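PDB 2Q07: PUA domain-containing protein from Archaeoglobus fulgidus DSM 4304, which is of unknown function, though as the C-terminal part of an archaeosine synthase type 1 family member it probably binds RNA during tRNA modification. Local coordinates for residues E129-E132 against D133-A137; G164-L168 against Y169-L173; L215-Y218 against E219-A223; F238-K241 against G242-A246; V262-N266 against S267-G271. All coordinates share one frame; numbering follows the deposited sequence.

Interaction 1. Residues E129-E132 against D133-A137; sequences ERVE and DEVEA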
loop_
_atom_site.group_PDB
_atom_site.type_symbol
_atom_site.label_atom_id
_atom_site.label_comp_id
_atom_site.label_asym_id
_atom_site.label_seq_id
_atom_site.Cartn_x
_atom_site.Cartn_y
_atom_site.Cartn_z
ATOM N N GLU A 129 15.446 -17.113 7.703
ATOM C CA GLU A 129 15.742 -18.348 8.409
ATOM C C GLU A 129 14.940 -18.447 9.697
ATOM O O GLU A 129 14.486 -19.527 10.063
ATOM C CB GLU A 129 17.244 -18.450 8.690
ATOM C CG GLU A 129 18.024 -18.988 7.492
ATOM C CD GLU A 129 19.517 -18.812 7.638
ATOM O OE1 GLU A 129 20.044 -19.095 8.733
ATOM O OE2 GLU A 129 20.167 -18.396 6.656
ATOM N N ARG A 130 14.748 -17.315 10.372
ATOM C CA ARG A 130 13.969 -17.291 11.604
ATOM C C ARG A 130 12.523 -17.693 11.345
ATOM O O ARG A 130 11.926 -18.431 12.123
ATOM C CB ARG A 130 13.970 -15.890 12.221
ATOM C CG ARG A 130 15.270 -15.455 12.867
ATOM C CD ARG A 130 15.593 -16.280 14.117
ATOM N NE ARG A 130 16.512 -15.567 15.005
ATOM C CZ ARG A 130 16.150 -14.572 15.810
ATOM N NH1 ARG A 130 14.886 -14.174 15.849
ATOM N NH2 ARG A 130 17.051 -13.963 16.572
ATOM N N VAL A 131 11.962 -17.191 10.249
ATOM C CA VAL A 131 10.573 -17.467 9.884
ATOM C C VAL A 131 10.349 -18.874 9.328
ATOM O O VAL A 131 9.330 -19.512 9.615
ATOM C CB VAL A 131 10.066 -16.463 8.829
ATOM C CG1 VAL A 131 8.611 -16.743 8.511
ATOM C CG2 VAL A 131 10.245 -15.030 9.325
ATOM N N GLU A 132 11.294 -19.346 8.523
ATOM C CA GLU A 132 11.191 -20.663 7.921
ATOM C C GLU A 132 10.789 -21.724 8.933
ATOM O O GLU A 132 9.922 -22.541 8.656
ATOM C CB GLU A 132 12.518 -21.062 7.275
ATOM C CG GLU A 132 12.475 -22.429 6.605
ATOM C CD GLU A 132 13.836 -22.892 6.099
ATOM O OE1 GLU A 132 13.899 -24.001 5.524
ATOM O OE2 GLU A 132 14.838 -22.161 6.278
ATOM N N ASP A 133 11.413 -21.702 10.108
ATOM C CA ASP A 133 11.132 -22.687 11.150
ATOM C C ASP A 133 9.756 -22.557 11.807
ATOM O O ASP A 133 9.348 -23.434 12.569
ATOM C CB ASP A 133 12.193 -22.622 12.260
ATOM C CG ASP A 133 13.614 -22.813 11.746
ATOM O OD1 ASP A 133 13.838 -23.687 10.879
ATOM O OD2 ASP A 133 14.514 -22.095 12.230
ATOM N N GLU A 134 9.040 -21.478 11.528
ATOM C CA GLU A 134 7.745 -21.285 12.158
ATOM C C GLU A 134 6.536 -21.331 11.224
ATOM O O GLU A 134 5.398 -21.276 11.685
ATOM C CB GLU A 134 7.748 -19.958 12.919
ATOM C CG GLU A 134 9.007 -19.733 13.741
ATOM C CD GLU A 134 8.939 -18.468 14.572
ATOM O OE1 GLU A 134 8.347 -17.478 14.092
ATOM O OE2 GLU A 134 9.485 -18.461 15.698
ATOM N N VAL A 135 6.773 -21.436 9.921
ATOM C CA VAL A 135 5.678 -21.463 8.958
ATOM C C VAL A 135 5.537 -22.816 8.264
ATOM O O VAL A 135 6.508 -23.550 8.133
ATOM C CB VAL A 135 5.876 -20.371 7.884
ATOM C CG1 VAL A 135 6.076 -19.015 8.561
ATOM C CG2 VAL A 135 7.078 -20.712 7.015
ATOM N N GLU A 136 4.327 -23.128 7.804
ATOM C CA GLU A 136 4.072 -24.398 7.120
ATOM C C GLU A 136 4.616 -24.376 5.693
ATOM O O GLU A 136 4.974 -25.421 5.137
ATOM C CB GLU A 136 2.573 -24.697 7.051
ATOM C CG GLU A 136 1.829 -24.700 8.371
ATOM C CD GLU A 136 0.408 -25.235 8.211
ATOM O OE1 GLU A 136 -0.204 -24.969 7.153
ATOM O OE2 GLU A 136 -0.093 -25.911 9.133
ATOM N N ALA A 137 4.688 -23.186 5.105
ATOM C CA ALA A 137 5.168 -23.054 3.738
ATOM C C ALA A 137 6.563 -23.624 3.514
ATOM O O ALA A 137 7.380 -23.698 4.432
ATOM C CB ALA A 137 5.142 -21.581 3.307
HETATM O O HOH W 1 12.223 -18.823 14.859
#
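Val131 and Val135 meet methyl to methyl where a helix gives way to a loop, CG1 of Val131 standing only 3.4 Å from CG1 of Val135, tighter than usual van der Waals contact. The first-shell backbone bonds draw them together. Val131 O receives Glu134 N at 2.8 Å with an N-H...O angle of 157°, and takes a second, weak bond from Val135 N at 3.2 Å. One carbonyl thus shifts from the i+4 spacing of the helix to the shorter i+3 step. Val135 carries CG1 beside its backbone N (chi1 -54°), turned onto Val131; an alanine here would remove both methyls and probably leave Val131 CG1 without its partner at the helix end. Farther out, a water donates to Arg130 O at 2.8 Å and, weakly, to Glu134 OE2 at 2.9 Å, tying the last turn to the loop. Second-shell charges flank it: Lys105 forms a salt bridge with Glu134, and Glu94 one with Arg130, both partners coming from helix 94-111. The whole is the C-terminal end of helix 123-132, the connection of a beta-alpha-beta crossover between the parallel strands 115-118 and 138-141.

Interaction 2. Residues G164-L168 against Y169-L173; sequences GKVDL and YRRIL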
loop_
_atom_site.group_PDB
_atom_site.type_symbol
_atom_site.label_atom_id
_atom_site.label_comp_id
_atom_site.label_asym_id
_atom_site.label_seq_id
_atom_site.Cartn_x
_atom_site.Cartn_y
_atom_site.Cartn_z
ATOM N N GLY A 164 1.351 -17.344 -17.717
ATOM C CA GLY A 164 0.964 -16.067 -18.304
ATOM C C GLY A 164 1.521 -14.791 -17.695
ATOM O O GLY A 164 2.730 -14.648 -17.534
ATOM N N LYS A 165 0.633 -13.853 -17.373
ATOM C CA LYS A 165 1.045 -12.588 -16.778
ATOM C C LYS A 165 0.051 -12.069 -15.738
ATOM O O LYS A 165 -1.074 -12.565 -15.624
ATOM C CB LYS A 165 1.247 -11.531 -17.865
ATOM C CG LYS A 165 0.051 -11.350 -18.765
ATOM C CD LYS A 165 0.222 -10.155 -19.678
ATOM C CE LYS A 165 -0.885 -10.118 -20.717
ATOM N NZ LYS A 165 -0.810 -11.314 -21.611
ATOM N N VAL A 166 0.479 -11.058 -14.988
ATOM C CA VAL A 166 -0.347 -10.455 -13.944
ATOM C C VAL A 166 -0.287 -8.933 -14.059
ATOM O O VAL A 166 0.728 -8.377 -14.467
ATOM C CB VAL A 166 0.168 -10.850 -12.535
ATOM C CG1 VAL A 166 -0.688 -10.195 -11.462
ATOM C CG2 VAL A 166 0.158 -12.358 -12.374
ATOM N N ASP A 167 -1.370 -8.253 -13.713
ATOM C CA ASP A 167 -1.331 -6.803 -13.781
ATOM C C ASP A 167 -1.066 -6.278 -12.373
ATOM O O ASP A 167 -1.980 -5.999 -11.603
ATOM C CB ASP A 167 -2.637 -6.249 -14.373
ATOM C CG ASP A 167 -3.840 -6.525 -13.511
ATOM O OD1 ASP A 167 -3.875 -7.572 -12.825
ATOM O OD2 ASP A 167 -4.768 -5.692 -13.538
ATOM N N LEU A 168 0.217 -6.170 -12.046
ATOM C CA LEU A 168 0.656 -5.701 -10.736
ATOM C C LEU A 168 0.164 -4.293 -10.385
ATOM O O LEU A 168 -0.154 -4.018 -9.231
ATOM C CB LEU A 168 2.181 -5.724 -10.673
ATOM C CG LEU A 168 2.832 -5.254 -9.368
ATOM C CD1 LEU A 168 2.460 -6.181 -8.223
ATOM C CD2 LEU A 168 4.331 -5.225 -9.551
ATOM N N TYR A 169 0.114 -3.413 -11.383
ATOM C CA TYR A 169 -0.307 -2.028 -11.176
ATOM C C TYR A 169 -1.724 -1.913 -10.639
ATOM O O TYR A 169 -2.006 -1.054 -9.801
ATOM C CB TYR A 169 -0.180 -1.223 -12.476
ATOM C CG TYR A 169 1.249 -0.943 -12.913
ATOM C CD1 TYR A 169 1.509 -0.325 -14.135
ATOM C CD2 TYR A 169 2.335 -1.290 -12.110
ATOM C CE1 TYR A 169 2.810 -0.059 -14.551
ATOM C CE2 TYR A 169 3.644 -1.031 -12.514
ATOM C CZ TYR A 169 3.873 -0.415 -13.739
ATOM O OH TYR A 169 5.158 -0.161 -14.165
ATOM N N ARG A 170 -2.615 -2.766 -11.126
ATOM C CA ARG A 170 -3.997 -2.761 -10.662
ATOM C C ARG A 170 -4.096 -3.246 -9.209
ATOM O O ARG A 170 -4.875 -2.707 -8.416
ATOM C CB ARG A 170 -4.858 -3.634 -11.582
ATOM C CG ARG A 170 -6.228 -4.011 -11.016
ATOM C CD ARG A 170 -7.123 -4.537 -12.125
ATOM N NE ARG A 170 -7.347 -3.493 -13.123
ATOM C CZ ARG A 170 -7.769 -3.711 -14.361
ATOM N NH1 ARG A 170 -8.021 -4.947 -14.769
ATOM N NH2 ARG A 170 -7.920 -2.691 -15.198
ATOM N N ARG A 171 -3.300 -4.253 -8.854
ATOM C CA ARG A 171 -3.311 -4.779 -7.489
ATOM C C ARG A 171 -2.837 -3.704 -6.506
ATOM O O ARG A 171 -3.370 -3.569 -5.401
ATOM C CB ARG A 171 -2.396 -6.007 -7.367
ATOM C CG ARG A 171 -3.127 -7.340 -7.322
ATOM C CD ARG A 171 -3.439 -7.847 -8.706
ATOM N NE ARG A 171 -4.216 -9.083 -8.670
ATOM C CZ ARG A 171 -4.291 -9.946 -9.679
ATOM N NH1 ARG A 171 -3.626 -9.712 -10.804
ATOM N NH2 ARG A 171 -5.038 -11.038 -9.574
ATOM N N ILE A 172 -1.831 -2.944 -6.922
ATOM C CA ILE A 172 -1.270 -1.868 -6.102
ATOM C C ILE A 172 -2.324 -0.800 -5.812
ATOM O O ILE A 172 -2.501 -0.392 -4.671
ATOM C CB ILE A 172 -0.070 -1.192 -6.816
ATOM C CG1 ILE A 172 1.144 -2.123 -6.801
ATOM C CG2 ILE A 172 0.274 0.107 -6.153
ATOM C CD1 ILE A 172 2.347 -1.574 -7.562
ATOM N N LEU A 173 -3.004 -0.346 -6.859
ATOM C CA LEU A 173 -4.025 0.676 -6.722
ATOM C C LEU A 173 -5.191 0.143 -5.899
ATOM O O LEU A 173 -5.720 0.853 -5.040
ATOM C CB LEU A 173 -4.503 1.140 -8.107
ATOM C CG LEU A 173 -3.537 1.993 -8.941
ATOM C CD1 LEU A 173 -4.152 2.259 -10.317
ATOM C CD2 LEU A 173 -3.249 3.317 -8.232
#
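Leu168 O accepts Ile172 N at 3.0 Å, a regular i+4 bond of the first helical turn, while the bond from Arg170 N to Asp167 O just before it is long and weak. Asp167 occupies the N-cap position, yet its carboxylate makes no capping bond and goes to two arginines. With CG between the backbone N and the carbonyl carbon (chi1 64°), OD1 reaches Arg171 NH1 at 3.0 Å in a salt bridge, the two flat groups steeply inclined. OD2 lies 3.4 Å from Arg170 NE, well out of the guanidinium plane, an attraction of charges alone, and its modelled place is less certain. This salt-bridge network sits where a loop enters helix 168-181 of the pre-PUA region. A leucine in place of Asp167 would carry no charge and is likely to leave Arg170 and Arg171 without their shared counter-ion. Arg171 bends at chi2 (85°) to bring NH1 back over the loop, close to Val166 CG1. Away from these charges, Leu168 CG rests 4.1 Å from Ile172 CD1, and the Tyr169 ring meets that of Tyr193.

Interaction 3. Residues L215-Y218 against E219-A223; sequences LDIY and EKIAA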
loop_
_atom_site.group_PDB
_atom_site.type_symbol
_atom_site.label_atom_id
_atom_site.label_comp_id
_atom_site.label_asym_id
_atom_site.label_seq_id
_atom_site.Cartn_x
_atom_site.Cartn_y
_atom_site.Cartn_z
ATOM N N LEU A 215 -3.283 7.804 -2.020
ATOM C CA LEU A 215 -4.174 8.020 -3.151
ATOM C C LEU A 215 -5.019 9.265 -2.979
ATOM O O LEU A 215 -5.526 9.527 -1.891
ATOM C CB LEU A 215 -5.141 6.845 -3.317
ATOM C CG LEU A 215 -4.724 5.571 -4.043
ATOM C CD1 LEU A 215 -5.910 4.624 -4.081
ATOM C CD2 LEU A 215 -4.265 5.895 -5.449
ATOM N N ASP A 216 -5.152 10.031 -4.054
ATOM C CA ASP A 216 -6.009 11.199 -4.040
ATOM C C ASP A 216 -7.240 10.641 -4.754
ATOM O O ASP A 216 -7.092 9.864 -5.698
ATOM C CB ASP A 216 -5.410 12.349 -4.862
ATOM C CG ASP A 216 -6.109 13.671 -4.597
ATOM O OD1 ASP A 216 -7.200 13.646 -3.987
ATOM O OD2 ASP A 216 -5.577 14.731 -4.991
ATOM N N ILE A 217 -8.440 11.007 -4.309
ATOM C CA ILE A 217 -9.669 10.510 -4.936
ATOM C C ILE A 217 -10.510 11.638 -5.513
ATOM O O ILE A 217 -10.413 12.778 -5.066
ATOM C CB ILE A 217 -10.554 9.743 -3.934
ATOM C CG1 ILE A 217 -10.913 10.661 -2.761
ATOM C CG2 ILE A 217 -9.835 8.479 -3.465
ATOM C CD1 ILE A 217 -11.924 10.071 -1.788
ATOM N N TYR A 218 -11.353 11.308 -6.487
ATOM C CA TYR A 218 -12.204 12.308 -7.111
ATOM C C TYR A 218 -13.702 12.116 -6.878
ATOM O O TYR A 218 -14.085 11.434 -5.938
ATOM C CB TYR A 218 -11.835 12.425 -8.588
ATOM C CG TYR A 218 -10.368 12.811 -8.717
ATOM C CD1 TYR A 218 -9.373 11.831 -8.780
ATOM C CD2 TYR A 218 -9.970 14.142 -8.648
ATOM C CE1 TYR A 218 -8.020 12.171 -8.767
ATOM C CE2 TYR A 218 -8.615 14.498 -8.630
ATOM C CZ TYR A 218 -7.649 13.505 -8.688
ATOM O OH TYR A 218 -6.321 13.835 -8.647
ATOM N N GLU A 219 -14.542 12.705 -7.724
ATOM C CA GLU A 219 -15.994 12.666 -7.522
ATOM C C GLU A 219 -16.747 11.367 -7.255
ATOM O O GLU A 219 -17.438 11.254 -6.246
ATOM C CB GLU A 219 -16.712 13.402 -8.661
ATOM C CG GLU A 219 -18.067 13.965 -8.219
ATOM C CD GLU A 219 -18.917 14.505 -9.364
ATOM O OE1 GLU A 219 -18.350 15.066 -10.327
ATOM O OE2 GLU A 219 -20.158 14.385 -9.288
ATOM N N LYS A 220 -16.640 10.401 -8.156
ATOM C CA LYS A 220 -17.354 9.133 -8.019
ATOM C C LYS A 220 -17.043 8.387 -6.729
ATOM O O LYS A 220 -17.952 7.887 -6.064
ATOM C CB LYS A 220 -17.056 8.220 -9.214
ATOM C CG LYS A 220 -16.597 8.960 -10.458
ATOM C CD LYS A 220 -15.232 9.605 -10.203
ATOM C CE LYS A 220 -14.794 10.525 -11.305
ATOM N NZ LYS A 220 -13.605 11.281 -10.838
ATOM N N ILE A 221 -15.763 8.313 -6.370
ATOM C CA ILE A 221 -15.375 7.611 -5.155
ATOM C C ILE A 221 -15.834 8.354 -3.912
ATOM O O ILE A 221 -16.422 7.749 -3.026
ATOM C CB ILE A 221 -13.846 7.388 -5.082
ATOM C CG1 ILE A 221 -13.413 6.476 -6.232
ATOM C CG2 ILE A 221 -13.475 6.778 -3.742
ATOM C CD1 ILE A 221 -11.976 6.011 -6.160
ATOM N N ALA A 222 -15.550 9.654 -3.855
ATOM C CA ALA A 222 -15.964 10.498 -2.737
ATOM C C ALA A 222 -17.481 10.373 -2.572
ATOM O O ALA A 222 -17.991 10.336 -1.448
ATOM C CB ALA A 222 -15.581 11.965 -3.014
ATOM N N ALA A 223 -18.185 10.314 -3.702
ATOM C CA ALA A 223 -19.641 10.180 -3.722
ATOM C C ALA A 223 -20.025 8.858 -3.078
ATOM O O ALA A 223 -20.954 8.793 -2.274
ATOM C CB ALA A 223 -20.161 10.231 -5.163
#
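Tyr218 O accepts Ala222 N at 3.1 Å with an N-H...O angle of 164°. This straight i+4 bond starts the helix at once, for Tyr218 is the N-cap residue and Glu219 opens helix 219-227. Apolar contacts join the same two elements: CG2 of Ile217 lies 4.0 Å from CG2 of Ile221. The CD1 end of Ile217 also approaches Ala222, coming to 4.3 Å from its CB. Ile217 holds CG1 between its backbone N and carbonyl carbon (chi1 58°), which turns CD1 onto the helix. The arrangement is a strand-to-helix junction: strand 214-217, outermost in the four-stranded antiparallel sheet, runs directly into the helix, and Val272 of the PUA domain touches both Ile217 and Ala222. The remaining contact involves a charged end. Lys220 folds back beside Tyr218, the two side chains pointing the same way, and its NZ comes within 3.1 Å of Tyr218 CB. A hydrogen bond to Arg204 O holds that ammonium group.

Interaction 4. Residues F238-K241 against G242-A246; sequences FEVK and GTIFA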
loop_
_atom_site.group_PDB
_atom_site.type_symbol
_atom_site.label_atom_id
_atom_site.label_comp_id
_atom_site.label_asym_id
_atom_site.label_seq_id
_atom_site.Cartn_x
_atom_site.Cartn_y
_atom_site.Cartn_z
ATOM N N PHE A 238 -21.468 27.169 4.675
ATOM C CA PHE A 238 -20.636 28.306 4.305
ATOM C C PHE A 238 -19.860 27.986 3.025
ATOM O O PHE A 238 -19.702 26.817 2.664
ATOM C CB PHE A 238 -19.674 28.639 5.450
ATOM C CG PHE A 238 -18.942 27.442 5.995
ATOM C CD1 PHE A 238 -17.794 26.967 5.373
ATOM C CD2 PHE A 238 -19.424 26.772 7.116
ATOM C CE1 PHE A 238 -17.132 25.841 5.863
ATOM C CE2 PHE A 238 -18.775 25.647 7.612
ATOM C CZ PHE A 238 -17.628 25.180 6.987
ATOM N N GLU A 239 -19.392 29.026 2.339
ATOM C CA GLU A 239 -18.630 28.858 1.104
ATOM C C GLU A 239 -17.265 28.279 1.469
ATOM O O GLU A 239 -16.489 28.927 2.167
ATOM C CB GLU A 239 -18.427 30.210 0.410
ATOM C CG GLU A 239 -19.688 31.059 0.240
ATOM C CD GLU A 239 -20.643 30.519 -0.812
ATOM O OE1 GLU A 239 -20.224 30.376 -1.985
ATOM O OE2 GLU A 239 -21.815 30.246 -0.467
ATOM N N VAL A 240 -16.963 27.071 1.006
ATOM C CA VAL A 240 -15.677 26.459 1.332
ATOM C C VAL A 240 -14.548 27.043 0.486
ATOM O O VAL A 240 -14.668 27.155 -0.730
ATOM C CB VAL A 240 -15.715 24.922 1.146
ATOM C CG1 VAL A 240 -14.342 24.329 1.428
ATOM C CG2 VAL A 240 -16.760 24.310 2.082
ATOM N N LYS A 241 -13.455 27.407 1.149
ATOM C CA LYS A 241 -12.291 27.987 0.494
ATOM C C LYS A 241 -10.974 27.634 1.195
ATOM O O LYS A 241 -10.585 28.276 2.171
ATOM C CB LYS A 241 -12.427 29.512 0.427
ATOM C CG LYS A 241 -13.584 29.991 -0.433
ATOM C CD LYS A 241 -13.474 31.465 -0.781
ATOM C CE LYS A 241 -14.625 31.874 -1.695
ATOM N NZ LYS A 241 -14.505 33.268 -2.210
ATOM N N GLY A 242 -10.295 26.610 0.694
ATOM C CA GLY A 242 -9.023 26.217 1.270
ATOM C C GLY A 242 -9.043 25.530 2.624
ATOM O O GLY A 242 -8.551 24.410 2.752
ATOM N N THR A 243 -9.611 26.186 3.633
ATOM C CA THR A 243 -9.640 25.625 4.983
ATOM C C THR A 243 -11.019 25.519 5.625
ATOM O O THR A 243 -11.904 26.326 5.363
ATOM C CB THR A 243 -8.757 26.464 5.949
ATOM O OG1 THR A 243 -7.421 26.553 5.434
ATOM C CG2 THR A 243 -8.716 25.820 7.328
ATOM N N ILE A 244 -11.175 24.515 6.484
ATOM C CA ILE A 244 -12.406 24.285 7.235
ATOM C C ILE A 244 -11.983 24.096 8.692
ATOM O O ILE A 244 -11.363 23.087 9.044
ATOM C CB ILE A 244 -13.146 23.020 6.754
ATOM C CG1 ILE A 244 -13.661 23.230 5.331
ATOM C CG2 ILE A 244 -14.316 22.706 7.691
ATOM C CD1 ILE A 244 -14.282 21.998 4.722
ATOM N N PHE A 245 -12.291 25.077 9.536
ATOM C CA PHE A 245 -11.910 24.992 10.941
ATOM C C PHE A 245 -12.837 24.065 11.706
ATOM O O PHE A 245 -13.933 23.751 11.238
ATOM C CB PHE A 245 -11.902 26.388 11.582
ATOM C CG PHE A 245 -10.900 27.333 10.972
ATOM C CD1 PHE A 245 -11.251 28.147 9.897
ATOM C CD2 PHE A 245 -9.598 27.400 11.463
ATOM C CE1 PHE A 245 -10.325 29.011 9.322
ATOM C CE2 PHE A 245 -8.661 28.264 10.890
ATOM C CZ PHE A 245 -9.027 29.070 9.820
ATOM N N ALA A 246 -12.400 23.633 12.885
ATOM C CA ALA A 246 -13.193 22.722 13.706
ATOM C C ALA A 246 -14.588 23.266 13.995
ATOM O O ALA A 246 -15.570 22.525 13.977
ATOM C CB ALA A 246 -12.462 22.425 15.005
#
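Phe238 leads the walk, its ring meeting Ile244 edge-on: CZ is 4.2 Å from Ile244 CG2, which lies near the ring plane. Glu239 turns outward to a salt bridge with Arg268 of the neighbouring hairpin. Val240 is buried, and its CG1 packs 4.0 Å from Ile244 CD1, so that Ile244 is shared by two residues, one through its CG2 branch and the other through the end of its longer branch. Val293 and Ile235 close over the buried Val240 and Ile244 from the sheet. Lys241 takes part through its carbonyl: O receives Thr243 N at 2.7 Å, the donor sitting above the carbonyl plane. Gly242 lies between them with phi 72° and psi -58°, and a CB on it would collide with Lys241 O, which makes the lack of a side chain apt. A hydrogen bond spanning a single residue with these angles defines a classic gamma turn. Here it reverses the chain as a loop enters strand 243-245, an edge strand of the PUA domain sheet.

Interaction 5. Residues V262-N266 against S267-G271; sequences VVFHN and SRIFG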
loop_
_atom_site.group_PDB
_atom_site.type_symbol
_atom_site.label_atom_id
_atom_site.label_comp_id
_atom_site.label_asym_id
_atom_site.label_seq_id
_atom_site.Cartn_x
_atom_site.Cartn_y
_atom_site.Cartn_z
ATOM N N VAL A 262 -10.650 12.670 3.744
ATOM C CA VAL A 262 -12.037 12.641 4.170
ATOM C C VAL A 262 -12.924 13.318 3.139
ATOM O O VAL A 262 -12.454 14.072 2.292
ATOM C CB VAL A 262 -12.221 13.351 5.539
ATOM C CG1 VAL A 262 -11.340 12.687 6.595
ATOM C CG2 VAL A 262 -11.894 14.830 5.418
ATOM N N VAL A 263 -14.216 13.028 3.211
ATOM C CA VAL A 263 -15.182 13.612 2.306
ATOM C C VAL A 263 -16.128 14.458 3.145
ATOM O O VAL A 263 -16.910 13.921 3.933
ATOM C CB VAL A 263 -15.987 12.522 1.574
ATOM C CG1 VAL A 263 -17.102 13.153 0.759
ATOM C CG2 VAL A 263 -15.059 11.701 0.686
ATOM N N PHE A 264 -16.036 15.777 2.991
ATOM C CA PHE A 264 -16.891 16.704 3.726
ATOM C C PHE A 264 -18.135 17.016 2.896
ATOM O O PHE A 264 -18.143 16.795 1.684
ATOM C CB PHE A 264 -16.121 17.993 4.050
ATOM C CG PHE A 264 -15.634 18.745 2.837
ATOM C CD1 PHE A 264 -16.481 19.614 2.144
ATOM C CD2 PHE A 264 -14.326 18.591 2.393
ATOM C CE1 PHE A 264 -16.028 20.322 1.027
ATOM C CE2 PHE A 264 -13.859 19.283 1.283
ATOM C CZ PHE A 264 -14.713 20.155 0.593
ATOM N N HIS A 265 -19.187 17.516 3.543
ATOM C CA HIS A 265 -20.423 17.824 2.829
ATOM C C HIS A 265 -21.445 18.654 3.629
ATOM O O HIS A 265 -21.421 18.677 4.855
ATOM C CB HIS A 265 -21.111 16.515 2.416
ATOM C CG HIS A 265 -21.624 15.718 3.580
ATOM N ND1 HIS A 265 -20.806 14.933 4.363
ATOM C CD2 HIS A 265 -22.860 15.639 4.130
ATOM C CE1 HIS A 265 -21.515 14.406 5.348
ATOM N NE2 HIS A 265 -22.763 14.819 5.228
ATOM N N ASN A 266 -22.321 19.343 2.903
ATOM C CA ASN A 266 -23.427 20.104 3.483
ATOM C C ASN A 266 -24.594 20.009 2.498
ATOM O O ASN A 266 -24.586 19.151 1.618
ATOM C CB ASN A 266 -23.067 21.568 3.785
ATOM C CG ASN A 266 -22.505 22.311 2.599
ATOM O OD1 ASN A 266 -22.936 22.136 1.462
ATOM N ND2 ASN A 266 -21.551 23.181 2.871
ATOM N N SER A 267 -25.588 20.880 2.626
ATOM C CA SER A 267 -26.753 20.818 1.748
ATOM C C SER A 267 -26.533 21.235 0.294
ATOM O O SER A 267 -27.402 21.004 -0.550
ATOM C CB SER A 267 -27.890 21.661 2.333
ATOM O OG SER A 267 -27.582 23.041 2.240
ATOM N N ARG A 268 -25.388 21.837 -0.016
ATOM C CA ARG A 268 -25.146 22.277 -1.387
ATOM C C ARG A 268 -23.920 21.662 -2.060
ATOM O O ARG A 268 -23.830 21.650 -3.286
ATOM C CB ARG A 268 -25.020 23.803 -1.446
ATOM C CG ARG A 268 -23.741 24.333 -0.818
ATOM C CD ARG A 268 -23.388 25.728 -1.320
ATOM N NE ARG A 268 -24.365 26.743 -0.930
ATOM C CZ ARG A 268 -24.247 28.035 -1.223
ATOM N NH1 ARG A 268 -23.196 28.467 -1.910
ATOM N NH2 ARG A 268 -25.177 28.899 -0.832
ATOM N N ILE A 269 -22.978 21.157 -1.271
ATOM C CA ILE A 269 -21.780 20.568 -1.848
ATOM C C ILE A 269 -21.160 19.471 -1.003
ATOM O O ILE A 269 -21.532 19.244 0.153
ATOM C CB ILE A 269 -20.651 21.625 -2.049
ATOM C CG1 ILE A 269 -20.190 22.150 -0.688
ATOM C CG2 ILE A 269 -21.135 22.791 -2.899
ATOM C CD1 ILE A 269 -18.924 22.971 -0.749
ATOM N N PHE A 270 -20.206 18.784 -1.615
ATOM C CA PHE A 270 -19.429 17.775 -0.929
ATOM C C PHE A 270 -18.054 17.878 -1.568
ATOM O O PHE A 270 -17.928 18.342 -2.701
ATOM C CB PHE A 270 -20.052 16.375 -1.053
ATOM C CG PHE A 270 -19.983 15.766 -2.419
ATOM C CD1 PHE A 270 -19.044 14.774 -2.702
ATOM C CD2 PHE A 270 -20.906 16.117 -3.398
ATOM C CE1 PHE A 270 -19.030 14.137 -3.933
ATOM C CE2 PHE A 270 -20.907 15.489 -4.636
ATOM C CZ PHE A 270 -19.969 14.494 -4.908
ATOM N N GLY A 271 -17.021 17.510 -0.821
ATOM C CA GLY A 271 -15.679 17.603 -1.358
ATOM C C GLY A 271 -14.679 16.632 -0.764
ATOM O O GLY A 271 -15.024 15.747 0.018
#
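Asn266 and Phe264 both place CG between the backbone N and the carbonyl carbon, at chi1 54° and 61°, which turns the Asn266 amide into the turn and the Phe264 ring onto Gly271. There Asn266 OD1 accepts Arg268 N at 2.9 Å and Ile269 N at 2.9 Å, the two donors arriving from opposite faces of the amide plane. The first of these bonds closes an Asx turn. Asn266 N in turn gives to Ile269 O at 2.9 Å, almost straight at 164°, so main chain and side chain together clamp the end of the beta hairpin of strands 261-265 and 270-275. Phe264 turns one face of its ring to Gly271, whose CA sits 3.6 Å from the ring centroid in a CH-pi contact. Ile269 CD1 approaches the edge of the same ring. Between the strands, Gly271 N donates to Phe264 O at 2.8 Å, while the return bond from Phe264 N is weak. On the other face His265 and Phe270 form a non-hydrogen-bonded pair, CB to CB 3.6 Å. Asn266 ND2 bonds Gly236 O, and Ser267 OG is hydrogen-bonded to Asp237. The chemistry implies a turn locked by one amide oxygen that takes two backbone N-H groups, with an aromatic face lying against a glycine where, with the ring as placed, a CB would collide with CZ.

Overall arrangement
The five contacts follow one another along the chain, each joining consecutive segments, and together they sample its three successive regions. Interaction 1 stands apart in the alpha/beta DUF5591 region, its centre about 27 Å from that of interaction 2 and about 52 Å from that of interaction 4. Interactions 2 and 3 mark the beginnings of two helices of the pre-PUA region and touch through Leu173 and Leu215. Interaction 3 also packs on interaction 5, Ala222 meeting Val263 and Phe270, so helix 219-227 joins the pre-PUA region to the PUA sheet. Interactions 4 and 5, with centres about 11 Å apart, share that sheet. These local contacts mark helix ends and chain turns within each region, while contacts between interactions 3 and 5 join the last two.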